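Local coordinates for protein phosphorylated carbohydrates phosphatase TM_1254 (Thermotoga maritima msb8, PDB 3KBB) that removes phosphate from sugar phosphates such as erythrose 4-phosphate, fructose 6-phosphate and mannose 6-phosphate, working with a divalent metal ion, most actively with cobalt, at residues Pro17-Ala22 with Arg77-Leu82; Asp9-Asp14 with Tyr182-Ser187; Glu113-Leu118 with Met130-Gln135. One frame throughout, in Å; residues are numbered along the deposited sequence. Where two conformers were deposited one is given.

Contact 1. Residues Pro17-Ala22 with Arg77-Leu82; sequences PLYFEA and RVFSEL
Val78 holds CG1 anti to its backbone N (chi1 175°), which sets CG1 against Leu18 and CG2 against Ala22 and Glu21, while Phe79 has CG anti to the carbonyl carbon (chi1 -73°); its ring then meets Leu18 through CD1 and CE1 and Tyr19 through CZ. The example comes from the helical cap of a HAD phosphatase, where helix 19-29 packs against helix 64-82 without a hydrogen bond between the two segments. CG2 of Val78 sits 3.7 Å from Ala22 CA and 4.0 Å from Glu21 CG; its sister CG1 lies 3.8 Å from the carbonyl O of Leu18. An alanine in place of Val78 would probably open a gap between the helices, leaving Ala22 CA, Glu21 CG and Leu18 without the methyls that now cover them. Beyond its aliphatic part, the carboxylate of Glu21 turns to Arg24 and Arg25, and Arg25 also pairs with Glu81 of the facing helix, a charged bridge beside the apolar seam. Leu18 branches between two further partners: its CB meets Phe79 CE1 at 3.9 Å, CD1 reaches Phe79 CD1, and CD2 lies 3.9 Å from Leu82 CB. The planes of the Tyr19 and Phe79 rings are inclined at 50°, and Tyr19 CE1 meets the edge of the phenylalanine at Phe79 CZ, 3.7 Å away and in the plane of that ring.

Contact 2. Residues Asp9-Asp14 with Tyr182-Ser187; sequences DGVLMD and YGVVHS. With SO4 (sulfate ion), chain D.
The imidazole of His186 turns its edge to Gly10: the carbonyl O of Gly10 lies near the ring plane, at 2.7 Å from His186 NE2. The same oxygen comes equally near to CE1, too close for a carbon, so the exact setting of the ring is doubtful. Asp14 approaches the imidazole obliquely, its carboxylate plane turned 77° from that of the ring, with Asp14 OD1 3.5 Å from His186 CE1. A water lies between the two side chains, donating a hydrogen bond to Asp14 OD2 at 2.7 Å and coming very close to His186 ND1, a short link as doubtful in detail as the ring's setting. With OD1 taken by Asn86, both oxygens of the carboxylate have partners.

The segment Asp9-Asp14 belongs to the turn that follows the first strand of the HAD core. Asp9 is the second aspartate of the DxD signature whose first, Asp7, is by similarity the nucleophile. Gly10 adopts a positive phi (93°), at which a CB would jam against the preceding carbonyl O, and its N closes the turn on Met13 O. Sulfate, probably from the crystallisation liquor, accepts a nearly straight bond from Asp9 N to O1 (2.9 Å, 164°); Thr107, Ser108, Thr109 and Lys140 also hold it, consistent with a phosphate site.

Next to this polar group the contact is apolar. Val11 and Val184 cross at about a right angle, Val11 CG2 meeting Val184 CB at 4.0 Å, and Ile208 of helix 208-215 touches both valines. Val184, at the end of strand 181-184, also sets CG1 against the carbonyl of Gly10, 3.6 Å from its O.

Contact 3. Residues Glu113-Leu118 with Met130-Gln135; sequences EALERL and MVFGDQ
Leu115 and Phe132 meet at about a right angle, the leucine's CD2 coming obliquely to the ring, 3.8 Å from Phe132 CZ. The same methyl serves a second partner. Met130, present as selenomethionine, runs extended through chi2 and then bends at chi3 (-78°), a turn that brings its CE within 3.5 Å of Leu115 CD2, tighter than ordinary van der Waals contact. These two side chains cross obliquely, whereas Leu118 and Met130 slide past each other in opposite directions, with Leu118 CD1 4.0 Å from the selenium of Met130. One turn earlier on the helix, Ala114 offers just its CB, equally near to CD1 and CE1 of Phe132 at 3.6 Å, in an oblique approach. The small alanine lets the ring come close to the helix; Leu115 touches both the ring and the selenomethionine, Leu118 the selenomethionine.

Phe132 N donates to Gln135 OE1 at 3.1 Å, tying down the backbone that carries the ring. The donor stands 48° out of the carbonyl plane, and Gln135 CD lies at the ring's edge, in plane. Arg152 supplies a second hydrogen bond to that oxygen. Leu105, in strand 102-106, touches Leu118, Met130 and Phe132, completing an apolar layer between helix 111-120 and the sheet. Such a layer is how a helix rests on its sheet in a beta-alpha-beta crossover, here strand 102-106, helix 111-120 and edge strand 129-131 of the Rossmann-like HAD core.

The three contacts lie at similar spacings, their centres about 17 to 18 Å apart, yet they serve two parts of the molecule. Contact 1 holds helices of the cap together; contacts 2 and 3 both reach the parallel sheet of the core, on strands 181-184 and 129-131, which lie on opposite sides of strand 3-7. Along the chain contact 1 closes before contact 3 opens, and contact 2 encloses both, since its segments come from near the start and well toward the end of the chain. Leu12 packs on Leu118, joining contacts 2 and 3 beside the turn after the nucleophile-bearing strand. In the conformer given, Arg117 of contact 3 also touches Phe79 of the cap.

Contact 1. Residues Pro17-Ala22 with Arg77-Leu82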
ATOM      1  N   PRO A  17       7.806   2.476   6.504  1.00 31.38           N
ATOM      2  CA  PRO A  17       8.705   3.127   7.477  1.00 31.24           C
ATOM      3  C   PRO A  17       8.609   2.582   8.907  1.00 30.74           C
ATOM      4  O   PRO A  17       9.499   2.847   9.715  1.00 31.32           O
ATOM      5  CB  PRO A  17       8.239   4.582   7.471  1.00 31.35           C
ATOM      6  CG  PRO A  17       7.546   4.757   6.192  1.00 31.58           C
ATOM      7  CD  PRO A  17       6.862   3.459   5.938  1.00 31.33           C
ATOM      8  N   LEU A  18       7.538   1.872   9.223  1.00 29.48           N
ATOM      9  CA  LEU A  18       7.377   1.316  10.581  1.00 28.78           C
ATOM     10  C   LEU A  18       7.936  -0.077  10.745  1.00 29.27           C
ATOM     11  O   LEU A  18       7.874  -0.631  11.850  1.00 28.83           O
ATOM     12  CB  LEU A  18       5.913   1.293  10.998  1.00 28.69           C
ATOM     13  CG  LEU A  18       5.177   2.647  10.965  1.00 29.28           C
ATOM     14  CD1 LEU A  18       3.701   2.460  11.264  1.00 31.04           C
ATOM     15  CD2 LEU A  18       5.800   3.587  11.938  1.00 31.18           C
ATOM     16  N   TYR A  19       8.426  -0.672   9.657  1.00 29.29           N
ATOM     17  CA  TYR A  19       8.959  -2.026   9.747  1.00 30.35           C
ATOM     18  C   TYR A  19      10.179  -2.104  10.656  1.00 30.15           C
ATOM     19  O   TYR A  19      10.349  -3.096  11.361  1.00 31.78           O
ATOM     20  CB  TYR A  19       9.270  -2.574   8.364  1.00 30.08           C
ATOM     21  CG  TYR A  19       8.080  -3.297   7.797  1.00 32.20           C
ATOM     22  CD1 TYR A  19       6.891  -2.609   7.529  1.00 30.39           C
ATOM     23  CD2 TYR A  19       8.129  -4.661   7.550  1.00 33.92           C
ATOM     24  CE1 TYR A  19       5.777  -3.267   7.022  1.00 31.76           C
ATOM     25  CE2 TYR A  19       7.011  -5.341   7.059  1.00 35.59           C
ATOM     26  CZ  TYR A  19       5.847  -4.620   6.782  1.00 34.16           C
ATOM     27  OH  TYR A  19       4.759  -5.292   6.287  1.00 33.81           O
ATOM     28  N   PHE A  20      11.025  -1.076  10.625  1.00 30.34           N
ATOM     29  CA  PHE A  20      12.211  -1.084  11.477  1.00 29.98           C
ATOM     30  C   PHE A  20      11.812  -1.231  12.939  1.00 29.67           C
ATOM     31  O   PHE A  20      12.277  -2.151  13.616  1.00 29.27           O
ATOM     32  CB  PHE A  20      13.131   0.126  11.258  1.00 30.45           C
ATOM     33  CG  PHE A  20      14.291   0.149  12.212  1.00 30.48           C
ATOM     34  CD1 PHE A  20      15.374  -0.716  12.022  1.00 30.98           C
ATOM     35  CD2 PHE A  20      14.272   0.972  13.334  1.00 29.29           C
ATOM     36  CE1 PHE A  20      16.446  -0.733  12.932  1.00 29.61           C
ATOM     37  CE2 PHE A  20      15.327   0.963  14.241  1.00 30.20           C
ATOM     38  CZ  PHE A  20      16.404   0.102  14.045  1.00 29.10           C
ATOM     39  N   GLU A  21      10.927  -0.354  13.422  1.00 28.92           N
ATOM     40  CA  GLU A  21      10.473  -0.440  14.803  1.00 28.82           C
ATOM     41  C   GLU A  21       9.832  -1.791  15.172  1.00 28.94           C
ATOM     42  O   GLU A  21      10.102  -2.350  16.254  1.00 28.11           O
ATOM     43  CB  GLU A  21       9.564   0.751  15.167  1.00 28.40           C
ATOM     44  CG  GLU A  21       9.085   0.739  16.598  1.00 28.49           C
ATOM     45  CD  GLU A  21      10.225   0.684  17.617  1.00 24.89           C
ATOM     46  OE1 GLU A  21      11.370   1.092  17.282  1.00 25.63           O
ATOM     47  OE2 GLU A  21       9.951   0.269  18.767  1.00 27.71           O
ATOM     48  N   ALA A  22       9.012  -2.337  14.269  1.00 28.83           N
ATOM     49  CA  ALA A  22       8.391  -3.649  14.500  1.00 27.46           C
ATOM     50  C   ALA A  22       9.466  -4.743  14.667  1.00 27.02           C
ATOM     51  O   ALA A  22       9.415  -5.533  15.628  1.00 27.08           O
ATOM     52  CB  ALA A  22       7.459  -4.011  13.330  1.00 28.07           C
ATOM     53  N   ARG A  77       1.093  -3.984  17.222  1.00 37.73           N
ATOM     54  CA  ARG A  77       1.312  -2.976  18.242  1.00 37.21           C
ATOM     55  C   ARG A  77       1.872  -1.704  17.643  1.00 36.16           C
ATOM     56  O   ARG A  77       1.366  -0.614  17.923  1.00 35.73           O
ATOM     57  CB  ARG A  77       2.278  -3.498  19.296  1.00 38.20           C
ATOM     58  CG  ARG A  77       1.721  -4.625  20.141  1.00 39.28           C
ATOM     59  CD  ARG A  77       2.644  -4.919  21.315  1.00 42.24           C
ATOM     60  NE  ARG A  77       2.570  -6.310  21.764  1.00 46.59           N
ATOM     61  CZ  ARG A  77       1.652  -6.799  22.596  0.50 47.00           C
ATOM     62  NH1 ARG A  77       0.691  -6.019  23.088  0.50 47.83           N
ATOM     63  NH2 ARG A  77       1.692  -8.082  22.934  0.50 47.37           N
ATOM     64  N   VAL A  78       2.924  -1.851  16.839  1.00 34.90           N
ATOM     65  CA  VAL A  78       3.564  -0.716  16.204  1.00 33.98           C
ATOM     66  C   VAL A  78       2.562   0.001  15.290  1.00 34.30           C
ATOM     67  O   VAL A  78       2.450   1.233  15.352  1.00 34.44           O
ATOM     68  CB  VAL A  78       4.865  -1.115  15.445  1.00 33.17           C
ATOM     69  CG1 VAL A  78       5.464   0.070  14.691  1.00 31.69           C
ATOM     70  CG2 VAL A  78       5.910  -1.680  16.428  1.00 32.72           C
ATOM     71  N   PHE A  79       1.836  -0.763  14.461  1.00 34.94           N
ATOM     72  CA  PHE A  79       0.922  -0.147  13.470  1.00 35.71           C
ATOM     73  C   PHE A  79      -0.196   0.539  14.225  1.00 36.61           C
ATOM     74  O   PHE A  79      -0.534   1.709  13.968  1.00 37.53           O
ATOM     75  CB  PHE A  79       0.350  -1.181  12.495  1.00 35.37           C
ATOM     76  CG  PHE A  79       1.343  -1.695  11.473  1.00 36.22           C
ATOM     77  CD1 PHE A  79       2.689  -1.319  11.497  1.00 35.42           C
ATOM     78  CD2 PHE A  79       0.925  -2.574  10.491  1.00 36.39           C
ATOM     79  CE1 PHE A  79       3.596  -1.812  10.564  1.00 36.95           C
ATOM     80  CE2 PHE A  79       1.834  -3.089   9.564  1.00 36.47           C
ATOM     81  CZ  PHE A  79       3.162  -2.696   9.587  1.00 35.35           C
ATOM     82  N   SER A  80      -0.746  -0.178  15.197  1.00 36.80           N
ATOM     83  CA  SER A  80      -1.776   0.386  16.040  1.00 38.12           C
ATOM     84  C   SER A  80      -1.313   1.691  16.684  1.00 37.90           C
ATOM     85  O   SER A  80      -2.042   2.682  16.674  1.00 37.72           O
ATOM     86  CB  SER A  80      -2.226  -0.632  17.092  1.00 37.63           C
ATOM     87  OG  SER A  80      -2.893   0.029  18.156  1.00 41.75           O
ATOM     88  N   GLU A  81      -0.091   1.709  17.208  1.00 38.22           N
ATOM     89  CA  GLU A  81       0.425   2.907  17.877  1.00 39.07           C
ATOM     90  C   GLU A  81       0.761   4.038  16.891  1.00 37.72           C
ATOM     91  O   GLU A  81       0.404   5.202  17.120  1.00 38.41           O
ATOM     92  CB  GLU A  81       1.652   2.579  18.740  1.00 39.10           C
ATOM     93  CG  GLU A  81       2.003   3.684  19.774  1.00 41.95           C
ATOM     94  CD  GLU A  81       3.445   3.627  20.282  1.00 43.05           C
ATOM     95  OE1 GLU A  81       3.971   2.509  20.540  1.00 46.29           O
ATOM     96  OE2 GLU A  81       4.053   4.716  20.421  1.00 48.38           O
ATOM     97  N   LEU A  82       1.418   3.704  15.788  1.00 35.18           N
ATOM     98  CA  LEU A  82       2.094   4.743  14.998  1.00 33.95           C
ATOM     99  C   LEU A  82       1.592   4.947  13.571  1.00 32.75           C
ATOM    100  O   LEU A  82       2.010   5.903  12.911  1.00 32.27           O
ATOM    101  CB  LEU A  82       3.610   4.503  14.987  1.00 34.21           C
ATOM    102  CG  LEU A  82       4.362   4.708  16.320  1.00 35.35           C
ATOM    103  CD1 LEU A  82       5.757   4.121  16.207  1.00 37.86           C
ATOM    104  CD2 LEU A  82       4.419   6.170  16.742  1.00 35.26           C
TER

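Contact 2. Residues Asp9-Asp14 with Tyr182-Ser187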
ATOM      1  N   ASP A   9      -1.436   0.871   0.619  1.00 18.12           N
ATOM      2  CA  ASP A   9      -0.193   1.122   1.299  1.00 19.86           C
ATOM      3  C   ASP A   9       0.723   1.945   0.424  1.00 20.29           C
ATOM      4  O   ASP A   9       1.010   1.585  -0.719  1.00 21.68           O
ATOM      5  CB  ASP A   9       0.494  -0.170   1.640  1.00 21.08           C
ATOM      6  CG  ASP A   9       1.732   0.065   2.451  1.00 23.41           C
ATOM      7  OD1 ASP A   9       1.584   0.342   3.640  1.00 27.19           O
ATOM      8  OD2 ASP A   9       2.848   0.000   1.888  1.00 30.52           O
ATOM      9  N   GLY A  10       1.192   3.028   0.994  1.00 20.95           N
ATOM     10  CA  GLY A  10       2.049   3.953   0.273  1.00 22.05           C
ATOM     11  C   GLY A  10       1.282   5.087  -0.381  1.00 22.62           C
ATOM     12  O   GLY A  10       1.888   5.964  -1.005  1.00 24.21           O
ATOM     13  N   VAL A  11      -0.043   5.082  -0.264  1.00 21.07           N
ATOM     14  CA  VAL A  11      -0.845   6.177  -0.761  1.00 20.26           C
ATOM     15  C   VAL A  11      -1.721   6.665   0.366  1.00 20.47           C
ATOM     16  O   VAL A  11      -1.605   7.790   0.788  1.00 20.49           O
ATOM     17  CB  VAL A  11      -1.718   5.777  -1.992  1.00 21.35           C
ATOM     18  CG1 VAL A  11      -2.517   6.931  -2.476  1.00 20.41           C
ATOM     19  CG2 VAL A  11      -0.867   5.165  -3.123  1.00 19.65           C
ATOM     20  N   LEU A  12      -2.584   5.795   0.905  1.00 20.16           N
ATOM     21  CA  LEU A  12      -3.444   6.255   2.002  1.00 20.26           C
ATOM     22  C   LEU A  12      -2.709   6.367   3.355  1.00 21.45           C
ATOM     23  O   LEU A  12      -3.016   7.244   4.180  1.00 21.47           O
ATOM     24  CB  LEU A  12      -4.649   5.317   2.121  1.00 20.13           C
ATOM     25  CG  LEU A  12      -5.541   5.136   0.893  1.00 21.71           C
ATOM     26  CD1 LEU A  12      -6.739   4.249   1.352  1.00 25.80           C
ATOM     27  CD2 LEU A  12      -6.035   6.438   0.364  1.00 24.66           C
HETATM   28  N   MSE A  13      -1.747   5.466   3.553  1.00 22.63           N
HETATM   29  CA  MSE A  13      -0.880   5.488   4.710  0.50 23.36           C
HETATM   30  C   MSE A  13       0.324   4.616   4.366  1.00 24.58           C
HETATM   31  O   MSE A  13       0.297   3.869   3.385  1.00 25.19           O
HETATM   32  CB  MSE A  13      -1.616   5.013   5.969  0.50 23.69           C
HETATM   33  CG  MSE A  13      -1.936   3.540   6.044  0.50 22.77           C
HETATM   34 SE   MSE A  13      -3.164   2.783   4.702  0.50 23.09          SE
HETATM   35  CE  MSE A  13      -1.888   1.370   4.425  0.50 24.60           C
ATOM     36  N   ASP A  14       1.404   4.796   5.118  1.00 25.63           N
ATOM     37  CA  ASP A  14       2.675   4.136   4.780  1.00 27.43           C
ATOM     38  C   ASP A  14       3.159   3.204   5.908  1.00 27.63           C
ATOM     39  O   ASP A  14       3.555   3.670   6.982  1.00 28.50           O
ATOM     40  CB  ASP A  14       3.783   5.175   4.532  1.00 28.47           C
ATOM     41  CG  ASP A  14       3.434   6.191   3.464  1.00 31.33           C
ATOM     42  OD1 ASP A  14       2.619   5.902   2.570  1.00 31.77           O
ATOM     43  OD2 ASP A  14       4.022   7.289   3.525  1.00 34.05           O
ATOM     44  N   TYR A 182      -1.372   8.102 -11.731  1.00 16.21           N
ATOM     45  CA  TYR A 182      -0.440   9.011 -11.077  1.00 17.26           C
ATOM     46  C   TYR A 182       0.449   8.190 -10.163  1.00 17.55           C
ATOM     47  O   TYR A 182      -0.034   7.286  -9.455  1.00 16.24           O
ATOM     48  CB  TYR A 182      -1.183  10.072 -10.264  1.00 17.63           C
ATOM     49  CG  TYR A 182      -1.843  11.098 -11.162  1.00 18.40           C
ATOM     50  CD1 TYR A 182      -1.189  12.301 -11.478  1.00 20.32           C
ATOM     51  CD2 TYR A 182      -3.075  10.839 -11.756  1.00 20.12           C
ATOM     52  CE1 TYR A 182      -1.778  13.222 -12.341  1.00 19.03           C
ATOM     53  CE2 TYR A 182      -3.688  11.748 -12.605  1.00 17.89           C
ATOM     54  CZ  TYR A 182      -3.030  12.937 -12.922  1.00 20.21           C
ATOM     55  OH  TYR A 182      -3.601  13.873 -13.760  1.00 19.45           O
ATOM     56  N   GLY A 183       1.744   8.479 -10.172  1.00 17.59           N
ATOM     57  CA  GLY A 183       2.651   7.796  -9.280  1.00 17.91           C
ATOM     58  C   GLY A 183       2.835   8.592  -8.004  1.00 18.43           C
ATOM     59  O   GLY A 183       3.254   9.751  -8.027  1.00 20.34           O
ATOM     60  N   VAL A 184       2.539   7.963  -6.873  1.00 16.87           N
ATOM     61  CA  VAL A 184       2.599   8.627  -5.567  1.00 18.23           C
ATOM     62  C   VAL A 184       3.945   8.373  -4.917  1.00 19.32           C
ATOM     63  O   VAL A 184       4.356   7.221  -4.784  1.00 19.01           O
ATOM     64  CB  VAL A 184       1.444   8.125  -4.622  1.00 18.61           C
ATOM     65  CG1 VAL A 184       1.587   8.819  -3.240  1.00 19.41           C
ATOM     66  CG2 VAL A 184       0.126   8.502  -5.255  1.00 18.00           C
ATOM     67  N   VAL A 185       4.642   9.452  -4.548  1.00 20.42           N
ATOM     68  CA  VAL A 185       6.027   9.324  -4.095  1.00 23.22           C
ATOM     69  C   VAL A 185       6.180   9.919  -2.718  1.00 25.62           C
ATOM     70  O   VAL A 185       5.346  10.693  -2.265  1.00 25.89           O
ATOM     71  CB  VAL A 185       6.992  10.050  -5.081  1.00 23.34           C
ATOM     72  CG1 VAL A 185       7.020   9.355  -6.408  1.00 24.88           C
ATOM     73  CG2 VAL A 185       6.588  11.479  -5.239  1.00 23.10           C
ATOM     74  N   HIS A 186       7.293   9.595  -2.066  1.00 29.71           N
ATOM     75  CA  HIS A 186       7.433   9.922  -0.667  1.00 33.03           C
ATOM     76  C   HIS A 186       8.664  10.689  -0.266  1.00 34.37           C
ATOM     77  O   HIS A 186       8.778  11.081   0.900  1.00 35.29           O
ATOM     78  CB  HIS A 186       7.359   8.622   0.115  1.00 34.59           C
ATOM     79  CG  HIS A 186       6.110   7.866  -0.180  1.00 37.35           C
ATOM     80  ND1 HIS A 186       4.866   8.319   0.216  1.00 40.64           N
ATOM     81  CD2 HIS A 186       5.896   6.733  -0.888  1.00 40.61           C
ATOM     82  CE1 HIS A 186       3.940   7.483  -0.215  1.00 40.51           C
ATOM     83  NE2 HIS A 186       4.538   6.515  -0.896  1.00 41.94           N
ATOM     84  N   SER A 187       9.554  10.932  -1.218  0.80 34.71           N
ATOM     85  CA  SER A 187      10.864  11.479  -0.879  0.80 35.02           C
ATOM     86  C   SER A 187      11.307  12.497  -1.904  0.80 34.54           C
ATOM     87  O   SER A 187      10.547  12.849  -2.805  0.80 34.03           O
ATOM     88  CB  SER A 187      11.883  10.348  -0.754  0.80 35.77           C
ATOM     89  OG  SER A 187      12.344   9.927  -2.031  0.80 38.90           O
TER
HETATM   90  S   SO4 D 226      -0.674  -2.578  -1.476  0.50 27.07           S
HETATM   91  O1  SO4 D 226      -1.625  -1.596  -0.932  0.50 14.21           O
HETATM   92  O2  SO4 D 226       0.683  -2.042  -1.433  0.50 20.72           O
HETATM   93  O3  SO4 D 226      -0.617  -3.769  -0.599  0.50 24.57           O
HETATM   94  O4  SO4 D 226      -0.950  -2.976  -2.900  0.50 20.48           O
HETATM   95  O   HOH W   1       4.379   9.676   2.248  1.00 40.47           O

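Contact 3. Residues Glu113-Leu118 with Met130-Gln135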
ATOM      1  N   GLU A 113      -6.689  -8.422   6.894  1.00 20.82           N
ATOM      2  CA  GLU A 113      -5.589  -7.569   7.342  1.00 21.83           C
ATOM      3  C   GLU A 113      -5.770  -6.100   6.900  1.00 21.31           C
ATOM      4  O   GLU A 113      -5.554  -5.189   7.688  1.00 20.15           O
ATOM      5  CB  GLU A 113      -4.283  -8.127   6.781  1.00 21.86           C
ATOM      6  CG  GLU A 113      -3.052  -7.566   7.459  1.00 26.20           C
ATOM      7  CD  GLU A 113      -1.758  -7.788   6.661  0.50 24.82           C
ATOM      8  OE1 GLU A 113      -1.666  -8.740   5.846  0.50 21.47           O
ATOM      9  OE2 GLU A 113      -0.824  -6.985   6.876  0.50 26.94           O
ATOM     10  N   ALA A 114      -6.125  -5.889   5.618  1.00 20.95           N
ATOM     11  CA  ALA A 114      -6.282  -4.545   5.088  1.00 19.84           C
ATOM     12  C   ALA A 114      -7.417  -3.807   5.767  1.00 20.02           C
ATOM     13  O   ALA A 114      -7.273  -2.658   6.157  1.00 19.64           O
ATOM     14  CB  ALA A 114      -6.528  -4.585   3.558  1.00 19.77           C
ATOM     15  N   LEU A 115      -8.565  -4.475   5.941  1.00 19.58           N
ATOM     16  CA  LEU A 115      -9.709  -3.833   6.591  1.00 21.22           C
ATOM     17  C   LEU A 115      -9.419  -3.389   8.013  1.00 23.44           C
ATOM     18  O   LEU A 115      -9.926  -2.343   8.433  1.00 23.31           O
ATOM     19  CB  LEU A 115     -10.961  -4.741   6.532  1.00 20.81           C
ATOM     20  CG  LEU A 115     -11.571  -4.897   5.129  1.00 19.29           C
ATOM     21  CD1 LEU A 115     -12.698  -5.991   5.100  1.00 17.23           C
ATOM     22  CD2 LEU A 115     -12.137  -3.584   4.597  1.00 21.31           C
ATOM     23  N   GLU A 116      -8.625  -4.153   8.760  1.00 24.83           N
ATOM     24  CA  GLU A 116      -8.232  -3.810  10.140  0.50 26.70           C
ATOM     25  C   GLU A 116      -7.560  -2.422  10.142  1.00 26.95           C
ATOM     26  O   GLU A 116      -7.880  -1.518  10.930  1.00 27.20           O
ATOM     27  CB  GLU A 116      -7.236  -4.853  10.662  0.50 26.83           C
ATOM     28  CG  GLU A 116      -7.792  -6.245  10.941  0.50 28.64           C
ATOM     29  CD  GLU A 116      -6.738  -7.234  11.454  0.50 28.78           C
ATOM     30  OE1 GLU A 116      -5.665  -6.788  11.929  0.50 29.72           O
ATOM     31  OE2 GLU A 116      -6.981  -8.467  11.372  0.50 31.53           O
ATOM     32  N   ARG A 117      -6.595  -2.268   9.225  1.00 26.61           N
ATOM     33  CA  ARG A 117      -5.842  -0.998   9.096  0.50 26.43           C
ATOM     34  C   ARG A 117      -6.754   0.154   8.737  1.00 26.37           C
ATOM     35  O   ARG A 117      -6.731   1.207   9.372  1.00 26.94           O
ATOM     36  CB  ARG A 117      -4.759  -1.104   8.021  0.50 26.64           C
ATOM     37  CG  ARG A 117      -3.515  -1.859   8.429  0.50 26.93           C
ATOM     38  CD  ARG A 117      -2.462  -1.752   7.334  0.50 25.14           C
ATOM     39  NE  ARG A 117      -1.678  -2.979   7.256  0.50 26.83           N
ATOM     40  CZ  ARG A 117      -0.988  -3.378   6.203  0.50 23.48           C
ATOM     41  NH1 ARG A 117      -0.969  -2.657   5.080  0.50 25.62           N
ATOM     42  NH2 ARG A 117      -0.329  -4.525   6.276  0.50 25.71           N
ATOM     43  N   LEU A 118      -7.572  -0.043   7.711  1.00 25.44           N
ATOM     44  CA  LEU A 118      -8.451   1.018   7.252  1.00 25.93           C
ATOM     45  C   LEU A 118      -9.440   1.401   8.343  1.00 26.57           C
ATOM     46  O   LEU A 118      -9.794   2.572   8.488  1.00 28.46           O
ATOM     47  CB  LEU A 118      -9.229   0.562   6.021  1.00 25.22           C
ATOM     48  CG  LEU A 118      -8.434   0.420   4.724  1.00 24.32           C
ATOM     49  CD1 LEU A 118      -9.329  -0.266   3.714  1.00 23.96           C
ATOM     50  CD2 LEU A 118      -7.986   1.809   4.241  1.00 24.23           C
HETATM   51  N   MSE A 130     -13.958  -2.161  -3.019  1.00 17.09           N
HETATM   52  CA  MSE A 130     -12.613  -2.408  -2.498  1.00 18.17           C
HETATM   53  C   MSE A 130     -12.206  -3.808  -2.942  1.00 18.65           C
HETATM   54  O   MSE A 130     -13.021  -4.743  -2.840  1.00 19.01           O
HETATM   55  CB  MSE A 130     -12.586  -2.306  -0.965  1.00 16.94           C
HETATM   56  CG  MSE A 130     -13.073  -0.931  -0.340  1.00 17.16           C
HETATM   57 SE   MSE A 130     -12.666  -0.829   1.532  1.00 23.78          SE
HETATM   58  CE  MSE A 130     -14.116  -1.972   2.232  1.00 19.50           C
ATOM     59  N   VAL A 131     -11.018  -3.953  -3.519  1.00 16.14           N
ATOM     60  CA  VAL A 131     -10.545  -5.266  -3.994  1.00 16.95           C
ATOM     61  C   VAL A 131      -9.208  -5.533  -3.296  1.00 17.37           C
ATOM     62  O   VAL A 131      -8.374  -4.603  -3.178  1.00 18.29           O
ATOM     63  CB  VAL A 131     -10.367  -5.255  -5.535  1.00 16.21           C
ATOM     64  CG1 VAL A 131      -9.688  -6.522  -6.010  1.00 20.07           C
ATOM     65  CG2 VAL A 131     -11.735  -5.102  -6.268  1.00 18.47           C
ATOM     66  N   PHE A 132      -8.994  -6.788  -2.856  1.00 16.03           N
ATOM     67  CA  PHE A 132      -7.879  -7.149  -1.976  1.00 16.54           C
ATOM     68  C   PHE A 132      -7.067  -8.253  -2.641  1.00 16.59           C
ATOM     69  O   PHE A 132      -7.535  -8.868  -3.577  1.00 17.55           O
ATOM     70  CB  PHE A 132      -8.441  -7.605  -0.611  1.00 16.97           C
ATOM     71  CG  PHE A 132      -9.257  -6.524   0.055  1.00 16.67           C
ATOM     72  CD1 PHE A 132      -8.629  -5.519   0.768  1.00 18.18           C
ATOM     73  CD2 PHE A 132     -10.634  -6.511  -0.088  1.00 16.38           C
ATOM     74  CE1 PHE A 132      -9.361  -4.489   1.364  1.00 19.02           C
ATOM     75  CE2 PHE A 132     -11.378  -5.462   0.478  1.00 15.58           C
ATOM     76  CZ  PHE A 132     -10.719  -4.465   1.206  1.00 17.11           C
ATOM     77  N   GLY A 133      -5.845  -8.461  -2.165  1.00 17.75           N
ATOM     78  CA  GLY A 133      -4.913  -9.334  -2.883  1.00 19.40           C
ATOM     79  C   GLY A 133      -5.283 -10.802  -2.902  1.00 19.90           C
ATOM     80  O   GLY A 133      -4.884 -11.566  -3.818  1.00 21.09           O
ATOM     81  N   ASP A 134      -6.059 -11.216  -1.899  1.00 20.18           N
ATOM     82  CA  ASP A 134      -6.543 -12.599  -1.838  1.00 20.74           C
ATOM     83  C   ASP A 134      -7.809 -12.831  -2.631  1.00 21.48           C
ATOM     84  O   ASP A 134      -8.443 -13.883  -2.492  1.00 22.18           O
ATOM     85  CB  ASP A 134      -6.724 -13.083  -0.371  1.00 21.19           C
ATOM     86  CG  ASP A 134      -7.643 -12.171   0.494  1.00 23.90           C
ATOM     87  OD1 ASP A 134      -7.980 -11.009   0.156  1.00 18.84           O
ATOM     88  OD2 ASP A 134      -8.033 -12.668   1.590  1.00 26.34           O
ATOM     89  N   GLN A 135      -8.203 -11.831  -3.426  1.00 18.89           N
ATOM     90  CA  GLN A 135      -9.392 -11.928  -4.282  1.00 18.27           C
ATOM     91  C   GLN A 135      -9.081 -12.123  -5.769  1.00 19.22           C
ATOM     92  O   GLN A 135      -9.997 -12.170  -6.589  1.00 20.31           O
ATOM     93  CB  GLN A 135     -10.263 -10.690  -4.063  1.00 17.67           C
ATOM     94  CG  GLN A 135     -10.806 -10.625  -2.649  1.00 17.27           C
ATOM     95  CD  GLN A 135     -11.734  -9.446  -2.431  1.00 23.30           C
ATOM     96  OE1 GLN A 135     -11.591  -8.394  -3.062  1.00 21.39           O
ATOM     97  NE2 GLN A 135     -12.690  -9.613  -1.530  1.00 23.58           N
TER